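PDB 3LEW: SusD-like carbohydrate binding protein from Bacteroides vulgatus, which probably binds carbohydrate nutrients at the bacterial outer membrane, as a SusD-like protein. Local coordinates for residues S268-Y282 with R325-G339. Sequence-based numbering, arbitrary orientation.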
loop_
_atom_site.group_PDB
_atom_site.type_symbol
_atom_site.label_atom_id
_atom_site.label_comp_id
_atom_site.label_asym_id
_atom_site.label_seq_id
_atom_site.Cartn_x
_atom_site.Cartn_y
_atom_site.Cartn_z
ATOM N N SER A 268 -7.647 -8.211 10.494
ATOM C CA SER A 268 -7.578 -7.326 11.664
ATOM C C SER A 268 -6.292 -7.532 12.483
ATOM O O SER A 268 -5.868 -6.634 13.216
ATOM C CB SER A 268 -8.779 -7.534 12.571
ATOM O OG SER A 268 -9.986 -7.174 11.931
ATOM N N TYR A 269 -5.714 -8.720 12.415
ATOM C CA TYR A 269 -4.535 -9.038 13.203
ATOM C C TYR A 269 -3.400 -8.049 12.928
ATOM O O TYR A 269 -2.565 -7.772 13.825
ATOM C CB TYR A 269 -4.094 -10.501 12.960
ATOM C CG TYR A 269 -3.164 -11.052 14.010
ATOM C CD1 TYR A 269 -1.775 -10.847 13.917
ATOM C CD2 TYR A 269 -3.649 -11.786 15.076
ATOM C CE1 TYR A 269 -0.900 -11.380 14.879
ATOM C CE2 TYR A 269 -2.799 -12.304 16.049
ATOM C CZ TYR A 269 -1.410 -12.103 15.923
ATOM O OH TYR A 269 -0.544 -12.609 16.852
ATOM N N GLN A 270 -3.372 -7.455 11.744
ATOM C CA GLN A 270 -2.344 -6.468 11.452
ATOM C C GLN A 270 -2.423 -5.172 12.250
ATOM O O GLN A 270 -1.430 -4.450 12.348
ATOM C CB GLN A 270 -2.216 -6.191 9.993
ATOM C CG GLN A 270 -3.339 -5.424 9.343
ATOM C CD GLN A 270 -3.392 -5.751 7.778
ATOM O OE1 GLN A 270 -2.714 -5.079 7.010
ATOM N NE2 GLN A 270 -4.264 -6.696 7.334
ATOM N N PHE A 271 -3.570 -4.889 12.866
ATOM C CA PHE A 271 -3.653 -3.818 13.876
ATOM C C PHE A 271 -2.800 -4.097 15.117
ATOM O O PHE A 271 -2.443 -3.162 15.848
ATOM C CB PHE A 271 -5.130 -3.515 14.232
ATOM C CG PHE A 271 -5.812 -2.552 13.252
ATOM C CD1 PHE A 271 -6.338 -3.010 12.050
ATOM C CD2 PHE A 271 -5.879 -1.212 13.515
ATOM C CE1 PHE A 271 -6.934 -2.140 11.151
ATOM C CE2 PHE A 271 -6.493 -0.328 12.622
ATOM C CZ PHE A 271 -7.017 -0.801 11.427
ATOM N N HIS A 272 -2.427 -5.346 15.385
ATOM C CA HIS A 272 -1.461 -5.591 16.434
ATOM C C HIS A 272 -0.075 -4.980 16.176
ATOM O O HIS A 272 0.696 -4.760 17.117
ATOM C CB HIS A 272 -1.343 -7.075 16.766
ATOM C CG HIS A 272 -2.540 -7.647 17.438
ATOM N ND1 HIS A 272 -2.989 -7.209 18.672
ATOM C CD2 HIS A 272 -3.365 -8.655 17.069
ATOM C CE1 HIS A 272 -4.029 -7.941 19.033
ATOM N NE2 HIS A 272 -4.293 -8.809 18.069
ATOM N N TYR A 273 0.220 -4.702 14.911
ATOM C CA TYR A 273 1.451 -4.021 14.451
ATOM C C TYR A 273 1.225 -2.503 14.370
ATOM O O TYR A 273 2.060 -1.691 14.848
ATOM C CB TYR A 273 1.921 -4.605 13.088
ATOM C CG TYR A 273 1.998 -6.128 13.119
ATOM C CD1 TYR A 273 2.891 -6.764 13.957
ATOM C CD2 TYR A 273 1.170 -6.923 12.306
ATOM C CE1 TYR A 273 2.962 -8.134 14.053
ATOM C CE2 TYR A 273 1.221 -8.302 12.385
ATOM C CZ TYR A 273 2.098 -8.916 13.263
ATOM O OH TYR A 273 2.175 -10.289 13.371
ATOM N N LEU A 274 0.114 -2.120 13.760
ATOM C CA LEU A 274 -0.173 -0.695 13.454
ATOM C C LEU A 274 -0.673 0.131 14.637
ATOM O O LEU A 274 -0.468 1.342 14.661
ATOM C CB LEU A 274 -1.193 -0.561 12.343
ATOM C CG LEU A 274 -0.849 -1.119 10.973
ATOM C CD1 LEU A 274 -2.026 -0.964 10.058
ATOM C CD2 LEU A 274 0.396 -0.375 10.440
ATOM N N ASP A 275 -1.346 -0.508 15.583
ATOM C CA ASP A 275 -1.902 0.196 16.740
ATOM C C ASP A 275 -0.833 0.193 17.812
ATOM O O ASP A 275 -0.497 -0.858 18.372
ATOM C CB ASP A 275 -3.189 -0.497 17.215
ATOM C CG ASP A 275 -3.859 0.217 18.348
ATOM O OD1 ASP A 275 -3.176 0.928 19.116
ATOM O OD2 ASP A 275 -5.085 0.008 18.537
ATOM N N THR A 276 -0.285 1.378 18.071
ATOM C CA THR A 276 0.798 1.565 19.031
ATOM C C THR A 276 0.301 2.276 20.285
ATOM O O THR A 276 1.102 2.705 21.128
ATOM C CB THR A 276 1.952 2.356 18.416
ATOM O OG1 THR A 276 1.479 3.632 17.922
ATOM C CG2 THR A 276 2.580 1.549 17.248
ATOM N N THR A 277 -1.020 2.423 20.389
ATOM C CA THR A 277 -1.613 3.206 21.484
ATOM C C THR A 277 -2.713 2.521 22.320
ATOM O O THR A 277 -2.922 2.892 23.484
ATOM C CB THR A 277 -2.113 4.586 21.001
ATOM O OG1 THR A 277 -3.192 4.425 20.072
ATOM C CG2 THR A 277 -0.980 5.439 20.392
ATOM N N THR A 278 -3.474 1.577 21.742
ATOM C CA THR A 278 -4.519 0.903 22.503
ATOM C C THR A 278 -3.965 -0.171 23.460
ATOM O O THR A 278 -3.236 -1.071 23.045
ATOM C CB THR A 278 -5.568 0.209 21.583
ATOM O OG1 THR A 278 -6.007 1.151 20.596
ATOM C CG2 THR A 278 -6.762 -0.317 22.399
ATOM N N LYS A 279 -4.326 -0.097 24.737
ATOM C CA LYS A 279 -4.020 -1.177 25.667
ATOM C C LYS A 279 -4.661 -2.455 25.186
ATOM O O LYS A 279 -5.880 -2.496 25.006
ATOM C CB LYS A 279 -4.562 -0.860 27.060
ATOM C CG LYS A 279 -3.879 0.328 27.687
ATOM C CD LYS A 279 -4.588 0.718 29.022
ATOM C CE LYS A 279 -4.430 2.221 29.315
ATOM N NZ LYS A 279 -3.313 2.469 30.273
ATOM N N GLY A 280 -3.836 -3.486 24.988
ATOM C CA GLY A 280 -4.304 -4.741 24.389
ATOM C C GLY A 280 -3.718 -5.051 23.021
ATOM O O GLY A 280 -3.789 -6.200 22.588
ATOM N N SER A 281 -3.172 -4.057 22.308
ATOM C CA SER A 281 -2.425 -4.353 21.083
ATOM C C SER A 281 -1.208 -5.212 21.419
ATOM O O SER A 281 -0.559 -4.997 22.409
ATOM C CB SER A 281 -1.965 -3.055 20.408
ATOM O OG SER A 281 -1.100 -3.330 19.327
ATOM N N TYR A 282 -0.949 -6.243 20.638
ATOM C CA TYR A 282 -0.024 -7.258 21.073
ATOM C C TYR A 282 1.418 -6.816 20.860
ATOM O O TYR A 282 2.276 -7.242 21.612
ATOM C CB TYR A 282 -0.201 -8.556 20.237
ATOM C CG TYR A 282 -1.388 -9.439 20.598
ATOM C CD1 TYR A 282 -2.205 -9.196 21.703
ATOM C CD2 TYR A 282 -1.662 -10.541 19.826
ATOM C CE1 TYR A 282 -3.275 -10.040 21.996
ATOM C CE2 TYR A 282 -2.741 -11.364 20.082
ATOM C CZ TYR A 282 -3.532 -11.129 21.160
ATOM O OH TYR A 282 -4.554 -12.003 21.419
ATOM N N ARG A 325 4.643 7.564 18.872
ATOM C CA ARG A 325 3.465 6.857 18.431
ATOM C C ARG A 325 2.660 7.701 17.491
ATOM O O ARG A 325 2.721 8.923 17.518
ATOM C CB ARG A 325 2.562 6.517 19.630
ATOM C CG ARG A 325 3.236 5.975 20.839
ATOM C CD ARG A 325 4.001 4.688 20.571
ATOM N NE ARG A 325 4.769 4.358 21.768
ATOM C CZ ARG A 325 5.282 3.152 22.037
ATOM N NH1 ARG A 325 5.173 2.143 21.183
ATOM N NH2 ARG A 325 5.991 2.983 23.117
ATOM N N ASN A 326 1.897 7.022 16.619
ATOM C CA ASN A 326 0.879 7.650 15.812
ATOM C C ASN A 326 -0.492 7.103 16.259
ATOM O O ASN A 326 -0.707 5.904 16.210
ATOM C CB ASN A 326 1.121 7.343 14.315
ATOM C CG ASN A 326 0.420 8.313 13.391
ATOM O OD1 ASN A 326 -0.582 8.996 13.780
ATOM N ND2 ASN A 326 0.931 8.403 12.150
ATOM N N SER A 327 -1.387 7.979 16.728
ATOM C CA SER A 327 -2.756 7.559 17.043
ATOM C C SER A 327 -3.571 7.207 15.769
ATOM O O SER A 327 -4.743 6.785 15.867
ATOM C CB SER A 327 -3.452 8.625 17.875
ATOM O OG SER A 327 -3.596 9.818 17.128
ATOM N N LYS A 328 -2.970 7.332 14.589
ATOM C CA LYS A 328 -3.715 7.177 13.313
ATOM C C LYS A 328 -4.534 5.884 13.233
ATOM O O LYS A 328 -5.744 5.929 12.961
ATOM C CB LYS A 328 -2.741 7.259 12.129
ATOM C CG LYS A 328 -3.378 7.264 10.762
ATOM C CD LYS A 328 -2.355 7.557 9.683
ATOM C CE LYS A 328 -2.973 7.491 8.321
ATOM N NZ LYS A 328 -2.039 7.827 7.206
ATOM N N PHE A 329 -3.872 4.746 13.460
ATOM C CA PHE A 329 -4.504 3.429 13.351
ATOM C C PHE A 329 -4.778 2.886 14.756
ATOM O O PHE A 329 -3.852 2.781 15.588
ATOM C CB PHE A 329 -3.617 2.436 12.644
ATOM C CG PHE A 329 -3.347 2.771 11.230
ATOM C CD1 PHE A 329 -4.216 2.375 10.255
ATOM C CD2 PHE A 329 -2.193 3.463 10.881
ATOM C CE1 PHE A 329 -3.977 2.672 8.909
ATOM C CE2 PHE A 329 -1.919 3.747 9.561
ATOM C CZ PHE A 329 -2.840 3.339 8.564
ATOM N N ARG A 330 -6.052 2.617 15.039
ATOM C CA ARG A 330 -6.433 1.937 16.257
ATOM C C ARG A 330 -7.452 0.860 16.014
ATOM O O ARG A 330 -8.277 1.011 15.179
ATOM C CB ARG A 330 -6.992 2.921 17.277
ATOM C CG ARG A 330 -6.073 4.080 17.545
ATOM C CD ARG A 330 -6.586 5.020 18.639
ATOM N NE ARG A 330 -7.952 5.526 18.484
ATOM C CZ ARG A 330 -8.282 6.575 17.717
ATOM N NH1 ARG A 330 -7.349 7.218 17.000
ATOM N NH2 ARG A 330 -9.530 6.981 17.670
ATOM N N PHE A 331 -7.384 -0.236 16.768
ATOM C CA PHE A 331 -8.446 -1.227 16.730
ATOM C C PHE A 331 -9.805 -0.552 16.908
ATOM O O PHE A 331 -9.985 0.357 17.725
ATOM C CB PHE A 331 -8.270 -2.264 17.869
ATOM C CG PHE A 331 -7.331 -3.413 17.536
ATOM C CD1 PHE A 331 -7.789 -4.502 16.817
ATOM C CD2 PHE A 331 -5.989 -3.416 17.969
ATOM C CE1 PHE A 331 -6.952 -5.554 16.532
ATOM C CE2 PHE A 331 -5.160 -4.455 17.666
ATOM C CZ PHE A 331 -5.645 -5.544 16.975
ATOM N N ARG A 332 -10.771 -1.001 16.131
ATOM C CA ARG A 332 -12.163 -0.578 16.300
ATOM C C ARG A 332 -12.786 -1.252 17.501
ATOM O O ARG A 332 -13.396 -0.598 18.354
ATOM C CB ARG A 332 -12.971 -0.834 15.033
ATOM C CG ARG A 332 -14.386 -0.306 15.146
ATOM C CD ARG A 332 -15.137 -0.500 13.857
ATOM N NE ARG A 332 -15.623 -1.890 13.708
ATOM C CZ ARG A 332 -15.214 -2.756 12.782
ATOM N NH1 ARG A 332 -14.278 -2.445 11.942
ATOM N NH2 ARG A 332 -15.754 -3.952 12.699
ATOM N N ASP A 333 -12.587 -2.566 17.610
ATOM C CA ASP A 333 -13.126 -3.366 18.712
ATOM C C ASP A 333 -11.930 -4.107 19.301
ATOM O O ASP A 333 -11.437 -5.048 18.701
ATOM C CB ASP A 333 -14.193 -4.340 18.159
ATOM C CG ASP A 333 -14.826 -5.209 19.228
ATOM O OD1 ASP A 333 -14.242 -5.334 20.346
ATOM O OD2 ASP A 333 -15.918 -5.782 18.926
ATOM N N ILE A 334 -11.415 -3.658 20.446
ATOM C CA ILE A 334 -10.151 -4.226 20.947
ATOM C C ILE A 334 -10.385 -5.610 21.599
ATOM O O ILE A 334 -9.593 -6.517 21.421
ATOM C CB ILE A 334 -9.433 -3.263 21.908
ATOM C CG1 ILE A 334 -8.072 -3.828 22.334
ATOM C CG2 ILE A 334 -10.311 -2.997 23.128
ATOM C CD1 ILE A 334 -7.115 -4.152 21.192
ATOM N N GLU A 335 -11.517 -5.797 22.252
ATOM C CA GLU A 335 -11.819 -7.087 22.881
ATOM C C GLU A 335 -11.946 -8.212 21.837
ATOM O O GLU A 335 -11.561 -9.340 22.105
ATOM C CB GLU A 335 -13.152 -6.992 23.603
ATOM C CG GLU A 335 -13.099 -6.080 24.802
ATOM C CD GLU A 335 -14.489 -5.766 25.298
ATOM O OE1 GLU A 335 -15.186 -4.992 24.602
ATOM O OE2 GLU A 335 -14.876 -6.300 26.363
ATOM N N ASN A 336 -12.557 -7.900 20.701
ATOM C CA ASN A 336 -12.787 -8.883 19.629
ATOM C C ASN A 336 -11.808 -8.738 18.490
ATOM O O ASN A 336 -11.871 -9.491 17.503
ATOM C CB ASN A 336 -14.230 -8.793 19.156
ATOM C CG ASN A 336 -15.194 -9.059 20.275
ATOM O OD1 ASN A 336 -15.077 -10.072 20.925
ATOM N ND2 ASN A 336 -16.102 -8.139 20.545
ATOM N N GLN A 337 -10.862 -7.815 18.655
ATOM C CA GLN A 337 -9.732 -7.613 17.730
ATOM C C GLN A 337 -10.171 -7.380 16.281
ATOM O O GLN A 337 -9.831 -8.138 15.382
ATOM C CB GLN A 337 -8.723 -8.765 17.859
ATOM C CG GLN A 337 -8.128 -8.894 19.256
ATOM C CD GLN A 337 -7.173 -10.067 19.414
ATOM O OE1 GLN A 337 -6.537 -10.546 18.438
ATOM N NE2 GLN A 337 -7.061 -10.534 20.638
ATOM N N LEU A 338 -10.962 -6.329 16.071
ATOM C CA LEU A 338 -11.437 -5.979 14.744
ATOM C C LEU A 338 -10.959 -4.591 14.355
ATOM O O LEU A 338 -10.983 -3.663 15.144
ATOM C CB LEU A 338 -12.975 -5.978 14.674
ATOM C CG LEU A 338 -13.704 -7.282 15.007
ATOM C CD1 LEU A 338 -15.232 -7.052 14.848
ATOM C CD2 LEU A 338 -13.220 -8.401 14.092
ATOM N N GLY A 339 -10.558 -4.473 13.102
ATOM C CA GLY A 339 -10.273 -3.172 12.477
ATOM C C GLY A 339 -10.219 -3.338 10.994
ATOM O O GLY A 339 -9.582 -4.269 10.506
HETATM O O HOH W 1 -0.836 4.158 14.160
HETATM O O HOH W 2 -2.117 3.835 17.438
HETATM O O HOH W 3 2.096 4.213 15.454
HETATM O O HOH W 4 -8.780 1.170 20.123
#
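Phe331 is the main bump of 325-339, filling a hollow lined by Ser268, Phe271, His272 and Ser281. Phe271 CB sits over the centre of the Phe331 ring, 3.4 Å from the centroid, while the CZ edge of Phe331 points into one face of His272, an edge-to-face pair with planes at 59°. Tyr282 covers the opposite face of the imidazole. Gln337 closes the hollow: its OE1 takes the in-plane N-H of His272 NE2 (2.9 Å), and its NE2 donates to Tyr282 OH (3.0 Å). The Phe271 ring in turn has Gly339 CA over one face, while Phe329 CB and Arg330 O press in obliquely. Farther along, Leu274 CD1 lies over one face of Phe329, offset toward the rim, and Thr278 CG2 meets Ile334 CG1 tip to tip at 3.7 Å. Asp275, with CG anti to the backbone N (chi1 -177°), sends OD2 to Phe331 N (2.9 Å), while OD1 accepts from Thr277 N and Thr278 N. One water links Thr276 N and Thr277 OG1 to Asn326 O and Phe329 O. The arrangement is an aromatic cluster beside an Asx turn, joining this short helix to the loop between strands 321-326 and 341-345 of the SusD-like fold.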